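Local coordinates for protein cysteine protease (Listeria monocytogenes, PDB 5HU4) that joins surface proteins covalently to the bacterial cell wall, cleaving a C-terminal sorting signal and passing through a thioester intermediate, at residues D1-V9 / N15-N23; M57-V65 / I106-P114. All coordinates share one frame; numbering follows the deposited sequence.

Interaction 1: D1-V9 / N15-N23; sequences DAVVGSIAV and NLLVFKGTN
The N-terminal beta hairpin of the sortase barrel pairs Ile7 with Leu16 and Gly5 with Val18, strand 3-9 running antiparallel to strand 14-19. Ile7 and Leu16 form a hydrogen-bonded pair: Leu16 N gives a nearly straight bond to Ile7 O (3.0 Å, 175° at the hydrogen), and Ile7 N returns one to Leu16 O. Further along, Val18 N reaches Gly5 O at 2.6 Å, coming from above the carbonyl plane, whereas Val4 N meets Val18 O at 2.8 Å nearly in line with the C=O bond. Between Val3 and Gly5 the register slips by one residue, a beta bulge. Beyond it Lys20 N closes the ladder on Ala2 O.

Side chains sort to the two faces of the sheet. With Ile7 and Leu16 on one face sits Val18, whose CG2, anti to its carbonyl carbon, lies 3.9 Å from Ile7 CG2, the two side chains crossing at about a right angle. Val18 CG1 meets Val4 CG2 from the bulge at 3.6 Å. Ile7 and Val18 face the interior, where both touch Leu47 of strand 44-48. On the other face, Val3 CG2 approaches the Phe19 ring obliquely, 3.6 Å from CE2. Phe19 CG, anti to the carbonyl carbon (chi1 -67°), lies on the backbone-N side, and the ring ends beside Val3 CG2; Asp1 OD1 comes near the ring edge. Ser6 OG lies 3.6 Å from Leu17 CD2.

Outer edges continue the sheet: Ser6 and Ala8 bond to strand 70-74, Leu17 and Phe19 to strand 31-33. Main-chain bonds thus fix the alignment of the two strands, and apolar contacts add to them on both faces: Ile7 and Val18 are buried on one, Phe19 and Ala8 on the other, whereas Leu17 is exposed.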
loop_
_atom_site.group_PDB
_atom_site.type_symbol
_atom_site.label_atom_id
_atom_site.label_comp_id
_atom_site.label_asym_id
_atom_site.label_seq_id
_atom_site.Cartn_x
_atom_site.Cartn_y
_atom_site.Cartn_z
ATOM N N ASP A 1 10.762 -5.099 16.490
ATOM C CA ASP A 1 9.894 -5.395 15.354
ATOM C C ASP A 1 10.348 -4.640 14.109
ATOM O O ASP A 1 11.181 -3.736 14.188
ATOM C CB ASP A 1 8.442 -5.044 15.682
ATOM C CG ASP A 1 7.468 -6.126 15.243
ATOM O OD1 ASP A 1 7.809 -6.897 14.320
ATOM O OD2 ASP A 1 6.356 -6.197 15.814
ATOM N N ALA A 2 9.773 -5.000 12.966
ATOM C CA ALA A 2 10.118 -4.374 11.696
ATOM C C ALA A 2 8.967 -3.508 11.198
ATOM O O ALA A 2 8.969 -3.049 10.056
ATOM C CB ALA A 2 10.482 -5.431 10.663
ATOM N N VAL A 3 7.982 -3.301 12.065
ATOM C CA VAL A 3 6.809 -2.500 11.736
ATOM C C VAL A 3 7.146 -1.011 11.725
ATOM O O VAL A 3 7.792 -0.506 12.644
ATOM C CB VAL A 3 5.661 -2.754 12.733
ATOM C CG1 VAL A 3 4.460 -1.877 12.411
ATOM C CG2 VAL A 3 5.271 -4.223 12.726
ATOM N N VAL A 4 6.707 -0.312 10.683
ATOM C CA VAL A 4 6.957 1.119 10.569
ATOM C C VAL A 4 5.658 1.919 10.635
ATOM O O VAL A 4 5.677 3.131 10.847
ATOM C CB VAL A 4 7.695 1.461 9.260
ATOM C CG1 VAL A 4 9.092 0.857 9.264
ATOM C CG2 VAL A 4 6.903 0.975 8.064
ATOM N N GLY A 5 4.531 1.236 10.454
ATOM C CA GLY A 5 3.235 1.888 10.503
ATOM C C GLY A 5 2.109 1.051 9.926
ATOM O O GLY A 5 2.181 -0.177 9.908
ATOM N N SER A 6 1.064 1.723 9.452
ATOM C CA SER A 6 -0.108 1.039 8.918
ATOM C C SER A 6 -0.588 1.649 7.605
ATOM O O SER A 6 -0.341 2.821 7.322
ATOM C CB SER A 6 -1.250 1.063 9.937
ATOM O OG SER A 6 -0.912 0.335 11.103
ATOM N N ILE A 7 -1.274 0.838 6.806
ATOM C CA ILE A 7 -1.929 1.315 5.596
ATOM C C ILE A 7 -3.365 0.802 5.567
ATOM O O ILE A 7 -3.637 -0.329 5.969
ATOM C CB ILE A 7 -1.181 0.874 4.315
ATOM C CG1 ILE A 7 -1.897 1.401 3.069
ATOM C CG2 ILE A 7 -1.038 -0.641 4.259
ATOM C CD1 ILE A 7 -1.333 0.886 1.776
ATOM N N ALA A 8 -4.289 1.639 5.110
ATOM C CA ALA A 8 -5.690 1.254 5.081
ATOM C C ALA A 8 -6.395 1.710 3.809
ATOM O O ALA A 8 -6.257 2.857 3.382
ATOM C CB ALA A 8 -6.407 1.802 6.298
ATOM N N VAL A 9 -7.143 0.792 3.205
ATOM C CA VAL A 9 -8.012 1.113 2.081
ATOM C C VAL A 9 -9.429 0.644 2.406
ATOM O O VAL A 9 -9.800 -0.486 2.092
ATOM C CB VAL A 9 -7.535 0.460 0.770
ATOM C CG1 VAL A 9 -8.216 1.119 -0.414
ATOM C CG2 VAL A 9 -6.024 0.569 0.636
ATOM N N ASN A 15 -6.779 -3.295 5.865
ATOM C CA ASN A 15 -6.212 -2.650 7.044
ATOM C C ASN A 15 -5.025 -3.460 7.545
ATOM O O ASN A 15 -5.194 -4.453 8.250
ATOM C CB ASN A 15 -7.267 -2.503 8.143
ATOM C CG ASN A 15 -6.757 -1.724 9.342
ATOM O OD1 ASN A 15 -5.696 -1.102 9.292
ATOM N ND2 ASN A 15 -7.517 -1.755 10.430
ATOM N N LEU A 16 -3.822 -3.034 7.173
ATOM C CA LEU A 16 -2.630 -3.841 7.408
ATOM C C LEU A 16 -1.507 -3.073 8.093
ATOM O O LEU A 16 -1.507 -1.842 8.129
ATOM C CB LEU A 16 -2.117 -4.407 6.082
ATOM C CG LEU A 16 -3.119 -5.198 5.239
ATOM C CD1 LEU A 16 -2.540 -5.478 3.864
ATOM C CD2 LEU A 16 -3.509 -6.492 5.936
ATOM N N LEU A 17 -0.548 -3.818 8.632
ATOM C CA LEU A 17 0.675 -3.235 9.168
ATOM C C LEU A 17 1.694 -3.084 8.046
ATOM O O LEU A 17 1.725 -3.889 7.116
ATOM C CB LEU A 17 1.245 -4.103 10.291
ATOM C CG LEU A 17 0.412 -4.238 11.566
ATOM C CD1 LEU A 17 1.061 -5.228 12.520
ATOM C CD2 LEU A 17 0.232 -2.886 12.236
ATOM N N VAL A 18 2.524 -2.050 8.129
ATOM C CA VAL A 18 3.562 -1.839 7.129
ATOM C C VAL A 18 4.920 -2.276 7.667
ATOM O O VAL A 18 5.339 -1.852 8.744
ATOM C CB VAL A 18 3.637 -0.367 6.684
ATOM C CG1 VAL A 18 4.646 -0.210 5.557
ATOM C CG2 VAL A 18 2.268 0.120 6.240
ATOM N N PHE A 19 5.598 -3.133 6.913
ATOM C CA PHE A 19 6.904 -3.641 7.312
ATOM C C PHE A 19 8.002 -3.047 6.443
ATOM O O PHE A 19 7.765 -2.664 5.298
ATOM C CB PHE A 19 6.936 -5.168 7.231
ATOM C CG PHE A 19 6.039 -5.846 8.228
ATOM C CD1 PHE A 19 4.689 -6.011 7.965
ATOM C CD2 PHE A 19 6.548 -6.322 9.426
ATOM C CE1 PHE A 19 3.860 -6.629 8.880
ATOM C CE2 PHE A 19 5.724 -6.946 10.345
ATOM C CZ PHE A 19 4.378 -7.099 10.071
ATOM N N LYS A 20 9.208 -2.971 6.994
ATOM C CA LYS A 20 10.345 -2.436 6.263
ATOM C C LYS A 20 11.060 -3.548 5.502
ATOM O O LYS A 20 11.646 -4.446 6.104
ATOM C CB LYS A 20 11.312 -1.731 7.218
ATOM C CG LYS A 20 12.055 -0.557 6.602
ATOM C CD LYS A 20 12.938 0.130 7.631
ATOM C CE LYS A 20 13.216 1.576 7.250
ATOM N NZ LYS A 20 13.874 2.324 8.359
ATOM N N GLY A 21 10.996 -3.487 4.176
ATOM C CA GLY A 21 11.669 -4.461 3.335
ATOM C C GLY A 21 10.767 -5.578 2.847
ATOM O O GLY A 21 9.992 -6.149 3.616
ATOM N N THR A 22 10.871 -5.889 1.559
ATOM C CA THR A 22 10.115 -6.985 0.967
ATOM C C THR A 22 10.962 -8.253 0.930
ATOM O O THR A 22 11.766 -8.450 0.018
ATOM C CB THR A 22 9.640 -6.643 -0.458
ATOM O OG1 THR A 22 8.810 -5.476 -0.418
ATOM C CG2 THR A 22 8.849 -7.799 -1.052
ATOM N N ASN A 23 10.784 -9.105 1.932
ATOM C CA ASN A 23 11.531 -10.354 2.013
ATOM C C ASN A 23 10.609 -11.548 2.234
ATOM O O ASN A 23 9.423 -11.380 2.518
ATOM C CB ASN A 23 12.579 -10.276 3.126
ATOM C CG ASN A 23 11.992 -9.842 4.456
ATOM O OD1 ASN A 23 11.196 -10.561 5.061
ATOM N ND2 ASN A 23 12.385 -8.662 4.920
#

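Interaction 2: M57-V65 / I106-P114; sequences MLFGPIMKV and ITLITCDKP
Phe59 and Ile62, from the loop between strands 44-48 and 70-74, pack against Leu108 and Thr110 of strand 105-111, the strand that ends at the active-site Cys111. The tight part is mostly apolar. Phe59 and Leu108 side chains cross at about a right angle, with Phe59 CZ 3.9 Å from Leu108 CD2, while Ile109 O lies in the plane of the ring at its edge, 3.6 Å from CD2 of Phe59. Alongside, Ile62 CD1 comes within 3.7 Å of Leu108 CB. Ile62 and Thr110 reach toward each other tip to tip, Ile62 CG1 meeting Thr110 CG2 at 3.9 Å.

Thr110 OG1 points away from the backbone N (chi1 -165°) and hydrogen-bonds with Gly49 O; this leaves the CG2 methyl to face Ile62 and Phe59 O.

Toward the partly exposed rim the contacts are fewer and come from one side chain. Met63, bent at chi2 and chi3, rests SD on Asp112 CA at 3.8 Å and CE on Asp112 O at 3.7 Å, mostly against main chain. Asp112 turns its CB away from the loop, and its OD1 hydrogen-bonds with Thr117 OG1.

The two segments therefore cohere by van der Waals contact, while Thr110 OG1 and Asp112 OD1 find their partners beyond them and Cys111 O accepts a hydrogen bond from His51 ND1. Apolar packing thus backs the strand just before the catalytic cysteine.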
loop_
_atom_site.group_PDB
_atom_site.type_symbol
_atom_site.label_atom_id
_atom_site.label_comp_id
_atom_site.label_asym_id
_atom_site.label_seq_id
_atom_site.Cartn_x
_atom_site.Cartn_y
_atom_site.Cartn_z
ATOM N N MET A 57 -7.384 -11.517 2.072
ATOM C CA MET A 57 -6.123 -11.363 2.793
ATOM C C MET A 57 -5.170 -10.375 2.129
ATOM O O MET A 57 -5.099 -10.293 0.902
ATOM C CB MET A 57 -5.429 -12.719 2.934
ATOM C CG MET A 57 -6.261 -13.770 3.640
ATOM S SD MET A 57 -6.007 -13.799 5.423
ATOM C CE MET A 57 -4.319 -14.389 5.511
ATOM N N LEU A 58 -4.444 -9.634 2.962
ATOM C CA LEU A 58 -3.361 -8.751 2.524
ATOM C C LEU A 58 -3.774 -7.777 1.418
ATOM O O LEU A 58 -4.660 -6.947 1.616
ATOM C CB LEU A 58 -2.162 -9.589 2.072
ATOM C CG LEU A 58 -1.601 -10.523 3.150
ATOM C CD1 LEU A 58 -0.468 -11.380 2.605
ATOM C CD2 LEU A 58 -1.140 -9.728 4.365
ATOM N N PHE A 59 -3.127 -7.876 0.258
ATOM C CA PHE A 59 -3.406 -6.958 -0.845
ATOM C C PHE A 59 -4.303 -7.567 -1.914
ATOM O O PHE A 59 -4.455 -7.007 -2.996
ATOM C CB PHE A 59 -2.106 -6.478 -1.488
ATOM C CG PHE A 59 -1.608 -5.173 -0.940
ATOM C CD1 PHE A 59 -2.240 -4.576 0.139
ATOM C CD2 PHE A 59 -0.522 -4.533 -1.512
ATOM C CE1 PHE A 59 -1.788 -3.375 0.644
ATOM C CE2 PHE A 59 -0.066 -3.331 -1.011
ATOM C CZ PHE A 59 -0.700 -2.751 0.068
ATOM N N GLY A 60 -4.883 -8.720 -1.609
ATOM C CA GLY A 60 -5.894 -9.316 -2.464
ATOM C C GLY A 60 -7.025 -8.378 -2.866
ATOM O O GLY A 60 -7.323 -8.252 -4.053
ATOM N N PRO A 61 -7.665 -7.714 -1.884
ATOM C CA PRO A 61 -8.819 -6.862 -2.200
ATOM C C PRO A 61 -8.520 -5.599 -3.017
ATOM O O PRO A 61 -9.467 -4.986 -3.508
ATOM C CB PRO A 61 -9.346 -6.467 -0.814
ATOM C CG PRO A 61 -8.860 -7.532 0.096
ATOM C CD PRO A 61 -7.511 -7.892 -0.429
ATOM N N ILE A 62 -7.257 -5.210 -3.168
ATOM C CA ILE A 62 -6.957 -3.978 -3.897
ATOM C C ILE A 62 -7.089 -4.188 -5.405
ATOM O O ILE A 62 -6.930 -3.249 -6.185
ATOM C CB ILE A 62 -5.546 -3.433 -3.576
ATOM C CG1 ILE A 62 -4.472 -4.202 -4.345
ATOM C CG2 ILE A 62 -5.290 -3.455 -2.076
ATOM C CD1 ILE A 62 -3.135 -3.494 -4.381
ATOM N N MET A 63 -7.385 -5.421 -5.807
ATOM C CA MET A 63 -7.738 -5.714 -7.190
ATOM C C MET A 63 -9.021 -4.982 -7.565
ATOM O O MET A 63 -9.229 -4.620 -8.725
ATOM C CB MET A 63 -7.915 -7.220 -7.399
ATOM C CG MET A 63 -6.647 -8.039 -7.234
ATOM S SD MET A 63 -5.617 -8.047 -8.715
ATOM C CE MET A 63 -6.811 -8.529 -9.961
ATOM N N LYS A 64 -9.878 -4.770 -6.571
ATOM C CA LYS A 64 -11.184 -4.161 -6.786
ATOM C C LYS A 64 -11.211 -2.687 -6.394
ATOM O O LYS A 64 -12.281 -2.100 -6.241
ATOM C CB LYS A 64 -12.256 -4.925 -6.006
ATOM N N VAL A 65 -10.034 -2.092 -6.227
ATOM C CA VAL A 65 -9.956 -0.670 -5.914
ATOM C C VAL A 65 -10.158 0.144 -7.186
ATOM O O VAL A 65 -9.700 -0.242 -8.265
ATOM C CB VAL A 65 -8.608 -0.307 -5.236
ATOM C CG1 VAL A 65 -7.896 0.831 -5.965
ATOM C CG2 VAL A 65 -8.836 0.054 -3.782
ATOM N N ILE A 106 1.610 7.171 -3.655
ATOM C CA ILE A 106 1.741 5.830 -3.102
ATOM C C ILE A 106 1.506 4.812 -4.217
ATOM O O ILE A 106 0.679 5.027 -5.105
ATOM C CB ILE A 106 0.763 5.591 -1.926
ATOM C CG1 ILE A 106 1.112 4.297 -1.185
ATOM C CG2 ILE A 106 -0.684 5.579 -2.406
ATOM C CD1 ILE A 106 0.239 4.029 0.021
ATOM N N THR A 107 2.256 3.716 -4.185
ATOM C CA THR A 107 2.159 2.702 -5.226
ATOM C C THR A 107 1.935 1.317 -4.631
ATOM O O THR A 107 2.848 0.719 -4.064
ATOM C CB THR A 107 3.424 2.678 -6.106
ATOM O OG1 THR A 107 3.661 3.987 -6.640
ATOM C CG2 THR A 107 3.262 1.688 -7.247
ATOM N N LEU A 108 0.713 0.813 -4.765
ATOM C CA LEU A 108 0.362 -0.494 -4.225
ATOM C C LEU A 108 0.552 -1.582 -5.277
ATOM O O LEU A 108 0.025 -1.483 -6.386
ATOM C CB LEU A 108 -1.079 -0.496 -3.713
ATOM C CG LEU A 108 -1.431 0.619 -2.724
ATOM C CD1 LEU A 108 -2.796 0.375 -2.101
ATOM C CD2 LEU A 108 -0.358 0.740 -1.653
ATOM N N ILE A 109 1.308 -2.616 -4.923
ATOM C CA ILE A 109 1.645 -3.670 -5.872
ATOM C C ILE A 109 1.287 -5.056 -5.347
ATOM O O ILE A 109 1.664 -5.430 -4.235
ATOM C CB ILE A 109 3.147 -3.646 -6.224
ATOM C CG1 ILE A 109 3.561 -2.256 -6.709
ATOM C CG2 ILE A 109 3.468 -4.702 -7.274
ATOM C CD1 ILE A 109 5.020 -2.146 -7.077
ATOM N N THR A 110 0.555 -5.814 -6.158
ATOM C CA THR A 110 0.215 -7.191 -5.826
ATOM C C THR A 110 0.110 -8.033 -7.093
ATOM O O THR A 110 -0.026 -7.499 -8.194
ATOM C CB THR A 110 -1.111 -7.280 -5.043
ATOM O OG1 THR A 110 -1.235 -8.579 -4.450
ATOM C CG2 THR A 110 -2.301 -7.020 -5.957
ATOM N N CYS A 111 0.186 -9.350 -6.933
ATOM C CA CYS A 111 0.013 -10.258 -8.060
ATOM C C CYS A 111 -1.435 -10.211 -8.531
ATOM O O CYS A 111 -2.344 -10.003 -7.728
ATOM C CB CYS A 111 0.409 -11.685 -7.673
ATOM S SG CYS A 111 2.037 -11.826 -6.897
ATOM N N ASP A 112 -1.650 -10.393 -9.830
ATOM C CA ASP A 112 -3.001 -10.331 -10.376
ATOM C C ASP A 112 -3.752 -11.637 -10.127
ATOM O O ASP A 112 -4.960 -11.720 -10.351
ATOM C CB ASP A 112 -2.966 -10.008 -11.872
ATOM C CG ASP A 112 -2.509 -11.180 -12.716
ATOM O OD1 ASP A 112 -1.522 -11.844 -12.335
ATOM O OD2 ASP A 112 -3.136 -11.437 -13.765
ATOM N N LYS A 113 -3.025 -12.655 -9.671
ATOM C CA LYS A 113 -3.614 -13.947 -9.326
ATOM C C LYS A 113 -3.006 -14.485 -8.032
ATOM O O LYS A 113 -1.902 -14.093 -7.656
ATOM C CB LYS A 113 -3.409 -14.968 -10.455
ATOM C CG LYS A 113 -3.485 -14.404 -11.864
ATOM C CD LYS A 113 -3.110 -15.450 -12.902
ATOM C CE LYS A 113 -4.349 -16.079 -13.518
ATOM N NZ LYS A 113 -5.275 -15.048 -14.063
ATOM N N PRO A 114 -3.731 -15.378 -7.337
ATOM C CA PRO A 114 -3.154 -16.060 -6.174
ATOM C C PRO A 114 -2.199 -17.184 -6.574
ATOM O O PRO A 114 -1.418 -17.654 -5.747
ATOM C CB PRO A 114 -4.380 -16.618 -5.451
ATOM C CG PRO A 114 -5.392 -16.796 -6.523
ATOM C CD PRO A 114 -5.169 -15.667 -7.488
#

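In the fold
From the N terminus, interaction 1 comes first: strand 3-9 turns back through a short loop and pairs with strand 14-19, closing a hairpin. The chain then builds strands 31-33 and 44-48 and passes His50 before interaction 2 opens. This second contact closes a much longer loop, in which strands 70-74 and 78-91 lie between residues 57-65 and 106-114. The two are in series, neither nested nor crossed, yet they touch in the interior: Ile7 packs on Leu108, Leu16 on Leu58 and Phe59, and Val9 on Val65. Together they tie the N-terminal hairpin, the loop after strand 44-48 and the cysteine-bearing strand around one barrel interior.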